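Local coordinates for protein sialyltransferase 0160 (Photobacterium damselae, PDB 4R84) that transfers sialic acid from CMP-sialic acid, probably to galactosides in alpha-2,6 linkage, as a GT-B glycosyltransferase, at residues V40-P50 and I79-L88; L132-D143 and Q332-V340. All blocks are in the same frame, centred on the assembly; numbering follows the deposited sequence.

Interaction 1: residues V40-P50 and I79-L88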
loop_
_atom_site.group_PDB
_atom_site.type_symbol
_atom_site.label_atom_id
_atom_site.label_comp_id
_atom_site.label_asym_id
_atom_site.label_seq_id
_atom_site.Cartn_x
_atom_site.Cartn_y
_atom_site.Cartn_z
ATOM N N VAL A 40 15.463 -21.294 -0.209
ATOM C CA VAL A 40 16.546 -21.002 0.721
ATOM C C VAL A 40 17.388 -19.887 0.120
ATOM O O VAL A 40 17.907 -20.003 -0.999
ATOM C CB VAL A 40 17.414 -22.254 1.028
ATOM C CG1 VAL A 40 18.385 -21.978 2.189
ATOM C CG2 VAL A 40 16.531 -23.469 1.360
ATOM N N VAL A 41 17.511 -18.785 0.856
ATOM C CA VAL A 41 18.294 -17.663 0.387
ATOM C C VAL A 41 19.765 -18.038 0.407
ATOM O O VAL A 41 20.217 -18.698 1.339
ATOM C CB VAL A 41 18.047 -16.417 1.254
ATOM C CG1 VAL A 41 18.955 -15.275 0.820
ATOM C CG2 VAL A 41 16.580 -16.023 1.134
ATOM N N GLU A 42 20.484 -17.648 -0.639
ATOM C CA GLU A 42 21.942 -17.871 -0.702
ATOM C C GLU A 42 22.620 -17.525 0.622
ATOM O O GLU A 42 22.366 -16.470 1.194
ATOM C CB GLU A 42 22.561 -17.036 -1.829
ATOM C CG GLU A 42 22.168 -17.484 -3.218
ATOM C CD GLU A 42 22.876 -16.736 -4.334
ATOM O OE1 GLU A 42 23.421 -15.620 -4.121
ATOM O OE2 GLU A 42 22.904 -17.283 -5.451
ATOM N N THR A 43 23.495 -18.429 1.061
ATOM C CA THR A 43 24.278 -18.388 2.312
ATOM C C THR A 43 23.486 -18.734 3.578
ATOM O O THR A 43 24.089 -18.951 4.628
ATOM C CB THR A 43 24.989 -17.008 2.562
ATOM O OG1 THR A 43 24.059 -16.057 3.085
ATOM C CG2 THR A 43 25.670 -16.472 1.298
ATOM N N GLU A 44 22.163 -18.842 3.492
ATOM C CA GLU A 44 21.373 -19.203 4.669
ATOM C C GLU A 44 21.240 -20.725 4.800
ATOM O O GLU A 44 21.521 -21.467 3.862
ATOM C CB GLU A 44 19.991 -18.512 4.614
ATOM C CG GLU A 44 20.111 -16.984 4.611
ATOM C CD GLU A 44 18.813 -16.257 4.912
ATOM O OE1 GLU A 44 17.757 -16.909 5.021
ATOM O OE2 GLU A 44 18.861 -15.013 5.053
ATOM N N THR A 45 20.822 -21.179 5.977
ATOM C CA THR A 45 20.780 -22.599 6.305
ATOM C C THR A 45 19.337 -23.117 6.389
ATOM O O THR A 45 18.442 -22.436 6.899
ATOM C CB THR A 45 21.517 -22.862 7.635
ATOM O OG1 THR A 45 22.897 -22.488 7.502
ATOM C CG2 THR A 45 21.433 -24.339 8.041
ATOM N N TYR A 46 19.116 -24.300 5.832
ATOM C CA TYR A 46 17.851 -25.006 5.960
ATOM C C TYR A 46 18.137 -26.388 6.541
ATOM O O TYR A 46 19.061 -27.056 6.086
ATOM C CB TYR A 46 17.149 -25.107 4.606
ATOM C CG TYR A 46 15.768 -25.720 4.673
ATOM C CD1 TYR A 46 15.599 -27.107 4.685
ATOM C CD2 TYR A 46 14.630 -24.917 4.709
ATOM C CE1 TYR A 46 14.328 -27.670 4.750
ATOM C CE2 TYR A 46 13.366 -25.473 4.771
ATOM C CZ TYR A 46 13.219 -26.842 4.789
ATOM O OH TYR A 46 11.950 -27.380 4.846
ATOM N N GLN A 47 17.391 -26.808 7.559
ATOM C CA GLN A 47 17.632 -28.133 8.145
ATOM C C GLN A 47 16.805 -29.215 7.463
ATOM O O GLN A 47 15.581 -29.236 7.587
ATOM C CB GLN A 47 17.320 -28.163 9.643
ATOM C CG GLN A 47 17.740 -29.498 10.279
ATOM C CD GLN A 47 17.251 -29.680 11.707
ATOM O OE1 GLN A 47 16.078 -29.466 12.009
ATOM N NE2 GLN A 47 18.151 -30.090 12.588
ATOM N N LEU A 48 17.464 -30.118 6.745
ATOM C CA LEU A 48 16.745 -31.260 6.195
ATOM C C LEU A 48 16.448 -32.268 7.308
ATOM O O LEU A 48 17.332 -32.641 8.094
ATOM C CB LEU A 48 17.532 -31.907 5.055
ATOM C CG LEU A 48 17.489 -31.069 3.771
ATOM C CD1 LEU A 48 18.627 -31.431 2.848
ATOM C CD2 LEU A 48 16.151 -31.173 3.047
ATOM N N THR A 49 15.200 -32.722 7.355
ATOM C CA THR A 49 14.746 -33.599 8.427
ATOM C C THR A 49 13.521 -34.371 7.939
ATOM O O THR A 49 12.800 -33.899 7.056
ATOM C CB THR A 49 14.401 -32.791 9.699
ATOM O OG1 THR A 49 14.193 -33.673 10.807
ATOM C CG2 THR A 49 13.159 -31.947 9.476
ATOM N N PRO A 50 13.296 -35.578 8.479
ATOM C CA PRO A 50 12.059 -36.263 8.092
ATOM C C PRO A 50 10.827 -35.504 8.562
ATOM O O PRO A 50 10.850 -34.901 9.632
ATOM C CB PRO A 50 12.171 -37.620 8.801
ATOM C CG PRO A 50 13.662 -37.806 9.033
ATOM C CD PRO A 50 14.171 -36.425 9.309
ATOM N N ILE A 79 20.015 -38.205 10.612
ATOM C CA ILE A 79 18.575 -38.052 10.599
ATOM C C ILE A 79 18.248 -36.644 10.132
ATOM O O ILE A 79 17.491 -36.455 9.187
ATOM C CB ILE A 79 17.937 -38.299 11.978
ATOM C CG1 ILE A 79 18.230 -39.723 12.457
ATOM C CG2 ILE A 79 16.438 -38.092 11.908
ATOM C CD1 ILE A 79 17.819 -40.794 11.468
ATOM N N SER A 80 18.834 -35.662 10.809
ATOM C CA SER A 80 18.693 -34.266 10.414
ATOM C C SER A 80 20.067 -33.707 10.113
ATOM O O SER A 80 21.037 -34.045 10.789
ATOM C CB SER A 80 18.017 -33.454 11.519
ATOM O OG SER A 80 16.714 -33.939 11.790
ATOM N N PHE A 81 20.162 -32.844 9.108
ATOM C CA PHE A 81 21.434 -32.193 8.817
ATOM C C PHE A 81 21.205 -30.866 8.127
ATOM O O PHE A 81 20.104 -30.579 7.645
ATOM C CB PHE A 81 22.345 -33.071 7.952
ATOM C CG PHE A 81 21.816 -33.330 6.576
ATOM C CD1 PHE A 81 20.925 -34.368 6.347
ATOM C CD2 PHE A 81 22.182 -32.515 5.514
ATOM C CE1 PHE A 81 20.425 -34.602 5.081
ATOM C CE2 PHE A 81 21.688 -32.741 4.248
ATOM C CZ PHE A 81 20.801 -33.794 4.032
ATOM N N ASP A 82 22.258 -30.062 8.068
ATOM C CA ASP A 82 22.125 -28.719 7.512
ATOM C C ASP A 82 22.485 -28.637 6.040
ATOM O O ASP A 82 23.527 -29.129 5.605
ATOM C CB ASP A 82 23.000 -27.728 8.282
ATOM C CG ASP A 82 22.438 -27.373 9.648
ATOM O OD1 ASP A 82 21.281 -27.740 9.956
ATOM O OD2 ASP A 82 23.159 -26.696 10.413
ATOM N N PHE A 83 21.593 -28.000 5.287
ATOM C CA PHE A 83 21.840 -27.576 3.922
ATOM C C PHE A 83 22.205 -26.094 3.981
ATOM O O PHE A 83 21.393 -25.270 4.422
ATOM C CB PHE A 83 20.592 -27.813 3.057
ATOM C CG PHE A 83 20.670 -27.246 1.660
ATOM C CD1 PHE A 83 21.143 -28.015 0.608
ATOM C CD2 PHE A 83 20.212 -25.955 1.385
ATOM C CE1 PHE A 83 21.187 -27.500 -0.683
ATOM C CE2 PHE A 83 20.263 -25.431 0.101
ATOM C CZ PHE A 83 20.741 -26.205 -0.935
ATOM N N VAL A 84 23.425 -25.762 3.563
ATOM C CA VAL A 84 23.841 -24.367 3.445
ATOM C C VAL A 84 23.762 -23.942 1.990
ATOM O O VAL A 84 24.455 -24.507 1.143
ATOM C CB VAL A 84 25.272 -24.139 3.944
ATOM C CG1 VAL A 84 25.647 -22.655 3.829
ATOM C CG2 VAL A 84 25.419 -24.632 5.376
ATOM N N ALA A 85 22.889 -22.983 1.688
ATOM C CA ALA A 85 22.694 -22.549 0.310
ATOM C C ALA A 85 23.938 -21.882 -0.260
ATOM O O ALA A 85 24.429 -20.898 0.294
ATOM C CB ALA A 85 21.496 -21.590 0.210
ATOM N N PRO A 86 24.438 -22.399 -1.388
ATOM C CA PRO A 86 25.602 -21.819 -2.063
ATOM C C PRO A 86 25.269 -20.517 -2.765
ATOM O O PRO A 86 24.076 -20.216 -2.972
ATOM C CB PRO A 86 25.985 -22.891 -3.088
ATOM C CG PRO A 86 24.730 -23.625 -3.345
ATOM C CD PRO A 86 23.983 -23.638 -2.043
ATOM N N GLU A 87 26.304 -19.769 -3.137
ATOM C CA GLU A 87 26.144 -18.578 -3.965
ATOM C C GLU A 87 26.293 -18.970 -5.429
ATOM O O GLU A 87 27.327 -19.492 -5.843
ATOM C CB GLU A 87 27.152 -17.489 -3.571
ATOM C CG GLU A 87 26.841 -16.895 -2.211
ATOM C CD GLU A 87 27.985 -16.101 -1.629
ATOM O OE1 GLU A 87 29.125 -16.601 -1.609
ATOM O OE2 GLU A 87 27.739 -14.974 -1.187
ATOM N N LEU A 88 25.230 -18.734 -6.195
ATOM C CA LEU A 88 25.094 -19.254 -7.546
ATOM C C LEU A 88 24.968 -18.129 -8.559
ATOM O O LEU A 88 24.773 -16.980 -8.186
ATOM C CB LEU A 88 23.868 -20.160 -7.628
ATOM C CG LEU A 88 23.823 -21.343 -6.670
ATOM C CD1 LEU A 88 22.480 -22.047 -6.785
ATOM C CD2 LEU A 88 24.971 -22.312 -6.946
HETATM O O HOH W 1 21.057 -29.827 11.681
#

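Interaction 2: residues L132-D143 and Q332-V340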
loop_
_atom_site.group_PDB
_atom_site.type_symbol
_atom_site.label_atom_id
_atom_site.label_comp_id
_atom_site.label_asym_id
_atom_site.label_seq_id
_atom_site.Cartn_x
_atom_site.Cartn_y
_atom_site.Cartn_z
ATOM N N LEU A 132 -0.070 3.016 3.995
ATOM C CA LEU A 132 -0.909 2.138 4.800
ATOM C C LEU A 132 -1.064 0.760 4.144
ATOM O O LEU A 132 -0.993 -0.266 4.819
ATOM C CB LEU A 132 -2.284 2.775 5.042
ATOM C CG LEU A 132 -2.268 4.058 5.888
ATOM C CD1 LEU A 132 -3.644 4.715 5.860
ATOM C CD2 LEU A 132 -1.889 3.743 7.318
ATOM N N GLN A 133 -1.256 0.739 2.831
ATOM C CA GLN A 133 -1.330 -0.522 2.086
ATOM C C GLN A 133 -0.018 -1.271 2.197
ATOM O O GLN A 133 0.009 -2.482 2.402
ATOM C CB GLN A 133 -1.634 -0.264 0.618
ATOM C CG GLN A 133 -3.056 0.208 0.369
ATOM C CD GLN A 133 -4.056 -0.929 0.251
ATOM O OE1 GLN A 133 -3.723 -2.030 -0.201
ATOM N NE2 GLN A 133 -5.301 -0.665 0.645
ATOM N N GLN A 134 1.067 -0.527 2.067
ATOM C CA GLN A 134 2.400 -1.114 2.140
ATOM C C GLN A 134 2.662 -1.670 3.532
ATOM O O GLN A 134 3.280 -2.719 3.670
ATOM C CB GLN A 134 3.441 -0.067 1.749
ATOM C CG GLN A 134 3.412 0.274 0.245
ATOM C CD GLN A 134 4.170 1.538 -0.071
ATOM O OE1 GLN A 134 5.019 1.967 0.702
ATOM N NE2 GLN A 134 3.846 2.164 -1.205
ATOM N N LEU A 135 2.188 -0.979 4.570
ATOM C CA LEU A 135 2.409 -1.453 5.931
ATOM C C LEU A 135 1.729 -2.806 6.150
ATOM O O LEU A 135 2.302 -3.696 6.786
ATOM C CB LEU A 135 1.906 -0.442 6.963
ATOM C CG LEU A 135 2.058 -0.869 8.418
ATOM C CD1 LEU A 135 3.516 -1.235 8.759
ATOM C CD2 LEU A 135 1.563 0.269 9.315
ATOM N N ILE A 136 0.516 -2.967 5.633
ATOM C CA ILE A 136 -0.157 -4.260 5.734
ATOM C C ILE A 136 0.662 -5.330 5.028
ATOM O O ILE A 136 0.891 -6.423 5.566
ATOM C CB ILE A 136 -1.562 -4.225 5.110
ATOM C CG1 ILE A 136 -2.456 -3.216 5.840
ATOM C CG2 ILE A 136 -2.159 -5.649 5.094
ATOM C CD1 ILE A 136 -2.949 -3.684 7.173
ATOM N N HIS A 137 1.165 -4.992 3.847
ATOM C CA HIS A 137 1.950 -5.958 3.090
ATOM C C HIS A 137 3.217 -6.362 3.850
ATOM O O HIS A 137 3.584 -7.550 3.882
ATOM C CB HIS A 137 2.328 -5.398 1.721
ATOM C CG HIS A 137 3.216 -6.316 0.942
ATOM N ND1 HIS A 137 2.726 -7.377 0.212
ATOM C CD2 HIS A 137 4.567 -6.370 0.832
ATOM C CE1 HIS A 137 3.737 -8.025 -0.346
ATOM N NE2 HIS A 137 4.863 -7.434 0.016
ATOM N N ILE A 138 3.875 -5.377 4.461
ATOM C CA ILE A 138 5.090 -5.613 5.247
ATOM C C ILE A 138 4.809 -6.550 6.415
ATOM O O ILE A 138 5.587 -7.463 6.704
ATOM C CB ILE A 138 5.683 -4.275 5.764
ATOM C CG1 ILE A 138 6.359 -3.533 4.608
ATOM C CG2 ILE A 138 6.684 -4.506 6.892
ATOM C CD1 ILE A 138 6.870 -2.119 4.933
ATOM N N ILE A 139 3.690 -6.334 7.091
ATOM C CA ILE A 139 3.367 -7.169 8.236
ATOM C C ILE A 139 3.158 -8.619 7.796
ATOM O O ILE A 139 3.638 -9.548 8.461
ATOM C CB ILE A 139 2.141 -6.616 8.971
ATOM C CG1 ILE A 139 2.528 -5.306 9.650
ATOM C CG2 ILE A 139 1.644 -7.613 10.027
ATOM C CD1 ILE A 139 1.310 -4.487 10.107
ATOM N N GLN A 140 2.493 -8.808 6.659
ATOM C CA GLN A 140 2.332 -10.145 6.088
ATOM C C GLN A 140 3.685 -10.716 5.671
ATOM O O GLN A 140 3.990 -11.882 5.921
ATOM C CB GLN A 140 1.422 -10.126 4.861
ATOM C CG GLN A 140 -0.029 -9.658 5.100
ATOM C CD GLN A 140 -0.727 -9.278 3.788
ATOM O OE1 GLN A 140 -0.074 -9.052 2.770
ATOM N NE2 GLN A 140 -2.053 -9.198 3.815
ATOM N N ALA A 141 4.480 -9.885 5.011
ATOM C CA ALA A 141 5.740 -10.338 4.410
ATOM C C ALA A 141 6.817 -10.696 5.428
ATOM O O ALA A 141 7.705 -11.512 5.132
ATOM C CB ALA A 141 6.267 -9.271 3.435
ATOM N N LYS A 142 6.775 -10.076 6.605
ATOM C CA LYS A 142 7.716 -10.416 7.664
ATOM C C LYS A 142 7.520 -11.876 8.069
ATOM O O LYS A 142 8.482 -12.579 8.400
ATOM C CB LYS A 142 7.550 -9.492 8.876
ATOM C CG LYS A 142 8.311 -9.978 10.110
ATOM C CD LYS A 142 9.808 -9.998 9.882
ATOM C CE LYS A 142 10.529 -10.772 10.987
ATOM N NZ LYS A 142 10.084 -10.435 12.369
ATOM N N ASP A 143 6.271 -12.329 8.055
ATOM C CA ASP A 143 5.983 -13.714 8.401
ATOM C C ASP A 143 6.267 -14.643 7.241
ATOM O O ASP A 143 6.808 -15.730 7.443
ATOM C CB ASP A 143 4.532 -13.887 8.859
ATOM C CG ASP A 143 4.348 -13.575 10.330
ATOM O OD1 ASP A 143 5.179 -12.828 10.898
ATOM O OD2 ASP A 143 3.395 -14.121 10.929
ATOM N N GLN A 332 -0.929 -9.179 14.765
ATOM C CA GLN A 332 -0.561 -8.388 13.602
ATOM C C GLN A 332 -1.413 -7.112 13.491
ATOM O O GLN A 332 -0.899 -6.039 13.141
ATOM C CB GLN A 332 -0.707 -9.218 12.333
ATOM C CG GLN A 332 0.370 -10.275 12.173
ATOM C CD GLN A 332 0.124 -11.137 10.965
ATOM O OE1 GLN A 332 -1.020 -11.436 10.630
ATOM N NE2 GLN A 332 1.191 -11.508 10.275
ATOM N N GLN A 333 -2.702 -7.242 13.795
ATOM C CA GLN A 333 -3.612 -6.089 13.786
ATOM C C GLN A 333 -3.165 -5.071 14.835
ATOM O O GLN A 333 -3.135 -3.860 14.574
ATOM C CB GLN A 333 -5.064 -6.519 14.039
ATOM C CG GLN A 333 -5.686 -7.315 12.906
ATOM C CD GLN A 333 -7.164 -7.618 13.146
ATOM O OE1 GLN A 333 -7.809 -6.992 13.984
ATOM N NE2 GLN A 333 -7.690 -8.602 12.425
ATOM N N THR A 334 -2.799 -5.569 16.017
ATOM C CA THR A 334 -2.328 -4.708 17.094
ATOM C C THR A 334 -1.083 -3.928 16.690
ATOM O O THR A 334 -0.935 -2.754 17.041
ATOM C CB THR A 334 -2.018 -5.529 18.362
ATOM O OG1 THR A 334 -3.228 -6.132 18.839
ATOM C CG2 THR A 334 -1.449 -4.642 19.456
ATOM N N LEU A 335 -0.185 -4.585 15.961
ATOM C CA LEU A 335 1.033 -3.934 15.475
ATOM C C LEU A 335 0.725 -2.819 14.465
ATOM O O LEU A 335 1.297 -1.728 14.542
ATOM C CB LEU A 335 1.980 -4.964 14.852
ATOM C CG LEU A 335 3.286 -4.431 14.249
ATOM C CD1 LEU A 335 4.045 -3.522 15.207
ATOM C CD2 LEU A 335 4.159 -5.589 13.798
ATOM N N PHE A 336 -0.148 -3.108 13.503
ATOM C CA PHE A 336 -0.569 -2.097 12.532
ATOM C C PHE A 336 -1.140 -0.881 13.254
ATOM O O PHE A 336 -0.749 0.249 12.972
ATOM C CB PHE A 336 -1.609 -2.666 11.573
ATOM C CG PHE A 336 -2.159 -1.664 10.597
ATOM C CD1 PHE A 336 -1.534 -1.430 9.395
ATOM C CD2 PHE A 336 -3.330 -0.979 10.880
ATOM C CE1 PHE A 336 -2.050 -0.517 8.485
ATOM C CE2 PHE A 336 -3.836 -0.061 9.986
ATOM C CZ PHE A 336 -3.201 0.161 8.787
ATOM N N LEU A 337 -2.050 -1.126 14.190
ATOM C CA LEU A 337 -2.720 -0.046 14.916
ATOM C C LEU A 337 -1.751 0.824 15.704
ATOM O O LEU A 337 -1.916 2.043 15.781
ATOM C CB LEU A 337 -3.776 -0.626 15.862
ATOM C CG LEU A 337 -4.976 -1.241 15.148
ATOM C CD1 LEU A 337 -5.839 -2.023 16.141
ATOM C CD2 LEU A 337 -5.800 -0.126 14.448
ATOM N N ASP A 338 -0.749 0.187 16.308
ATOM C CA ASP A 338 0.256 0.892 17.090
ATOM C C ASP A 338 1.084 1.821 16.226
ATOM O O ASP A 338 1.312 2.979 16.572
ATOM C CB ASP A 338 1.163 -0.114 17.803
ATOM C CG ASP A 338 2.209 0.561 18.670
ATOM O OD1 ASP A 338 1.840 1.156 19.706
ATOM O OD2 ASP A 338 3.404 0.485 18.319
ATOM N N ILE A 339 1.526 1.309 15.086
ATOM C CA ILE A 339 2.318 2.099 14.168
ATOM C C ILE A 339 1.526 3.305 13.634
ATOM O O ILE A 339 2.050 4.424 13.597
ATOM C CB ILE A 339 2.807 1.229 13.016
ATOM C CG1 ILE A 339 3.861 0.253 13.569
ATOM C CG2 ILE A 339 3.387 2.081 11.909
ATOM C CD1 ILE A 339 4.236 -0.859 12.605
ATOM N N VAL A 340 0.278 3.092 13.232
ATOM C CA VAL A 340 -0.498 4.208 12.653
ATOM C C VAL A 340 -1.124 5.109 13.724
ATOM O O VAL A 340 -1.712 6.137 13.394
ATOM C CB VAL A 340 -1.633 3.733 11.706
ATOM C CG1 VAL A 340 -1.072 2.814 10.635
ATOM C CG2 VAL A 340 -2.779 3.070 12.472
HETATM O O HOH W 2 4.035 -10.307 11.020
#

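Interaction 1: residues V40-P50 and I79-L88
Glu42 lies across the chain at Pro86-Leu88. Its CB and CG pass the buried carbonyl of Pro86, with CG 3.3 Å from Pro86 O, an oxygen that has no polar partner in the model. CG stands anti to the carbonyl carbon (chi1 -68°) and the chain then extends, which carries CD past Glu87 CA (3.8 Å). At the tip OE2 accepts a nearly straight bond from Leu88 N, 2.8 Å long, the donor standing well above the carboxylate plane. Arg196 adds a salt bridge to OE2 and Asn195 binds OE1, so both oxygens are held.

Val41-Glu44 forms a type II turn, beyond which Thr45-Leu48 pairs antiparallel with Phe81-Val84, the N-to-C directions of the two short strands being 145° apart. Tyr46 and Phe83 exchange two backbone bonds, Tyr46 N to Phe83 O being 2.8 Å. Leu48 packs side by side with Phe81: its CB makes a CH-pi contact, 4.1 Å from the Phe81 ring centroid and 21° off the ring normal, and its CD1 is 3.4 Å from Phe81 CZ. On the other side of the sheet a water bridges Gln47 NE2 and Asp82 OD1. Past the strands, Thr49 OG1 and Ser80 OG share a 2.7 Å hydrogen bond. Leu48 touches Phe96, while Phe81 and Phe83 make T-shaped (edge-to-face) contacts with Trp62 and Tyr94, so this two-stranded sheet layers onto the neighbouring one, consistent with the immunoglobulin-like beta-sandwich of PKD-type domains.

Interaction 2: residues L132-D143 and Q332-V340
A knob-into-hole fit joins two helices here: the side chain of Phe336, on helix 330-340, fills a hole formed by Leu132, Leu135, Ile136 and Ile139 of helix 129-144. The short helix axes approach to 10.5 Å at 141°, an inclined antiparallel crossing. CG of Phe336 is anti to the backbone N (chi1 176°), which aims the ring between the leucines and isoleucines. Ile136 CD1 lies over one face, 3.5 Å from Phe336 CD1; Leu135 CD2 comes obliquely, also 3.5 Å from Phe336 CD1. From the ring's own helix, Val340 CG1 stands 3.9 Å above the opposite face, near its margin. Ile139 CD1 reaches the ring near its plane, close to Phe336 CB. The Leu132 and Val340 side chains cross at about a right angle, CD2 of Leu132 lying 3.5 Å from Val340 CG1.

Helix 129-144 connects parallel strands 106-125 and 149-154, a beta-alpha-beta crossover of the Rossmann-like sheet. Its Gln134, Ile138 and Ala141 face those strands, while helix 330-340 packs on the flank carrying the hole. Leu132 also touches Glu434 and Val435 of helix 434-438, and its side chain is about 7 Å from the bound CMP-3F-Neu5Ac.

At the other end, the Gln332 chain runs antiparallel alongside Ile139, with Gln332 CG 3.6 Å from Ile139 CG2. Gln332 NE2 does not bond directly to Asp143 OD2, since the angle is poor. A water bridges instead, accepting from Gln332 NE2 and donating to Asp143 OD1 and, at 2.7 Å, to Ile139 O. Ser329 N binds OE1, fixing the amide's rotation.

How the interactions relate
From the N terminus, strand 31-41 leads into interaction 1, which closes a loop of 28 residues between Pro50 and Ile79 within the PKD-like region. The chain then passes strand 92-101 and enters strand 106-125, whose Thr114 and Val116 bond to the backbone of Val40 before its later part joins the Rossmann-like sheet. Helix 129-144 follows directly, and interaction 2 brings it against helix 330-340, spanning 188 residues. The two closures are in series, neither nested nor crossed. The centres of interaction 1 and interaction 2 are about 29 Å apart. Their nearest atoms are about 11 Å apart, so they do not touch; strand 106-125 is the covalent connection between the two regions.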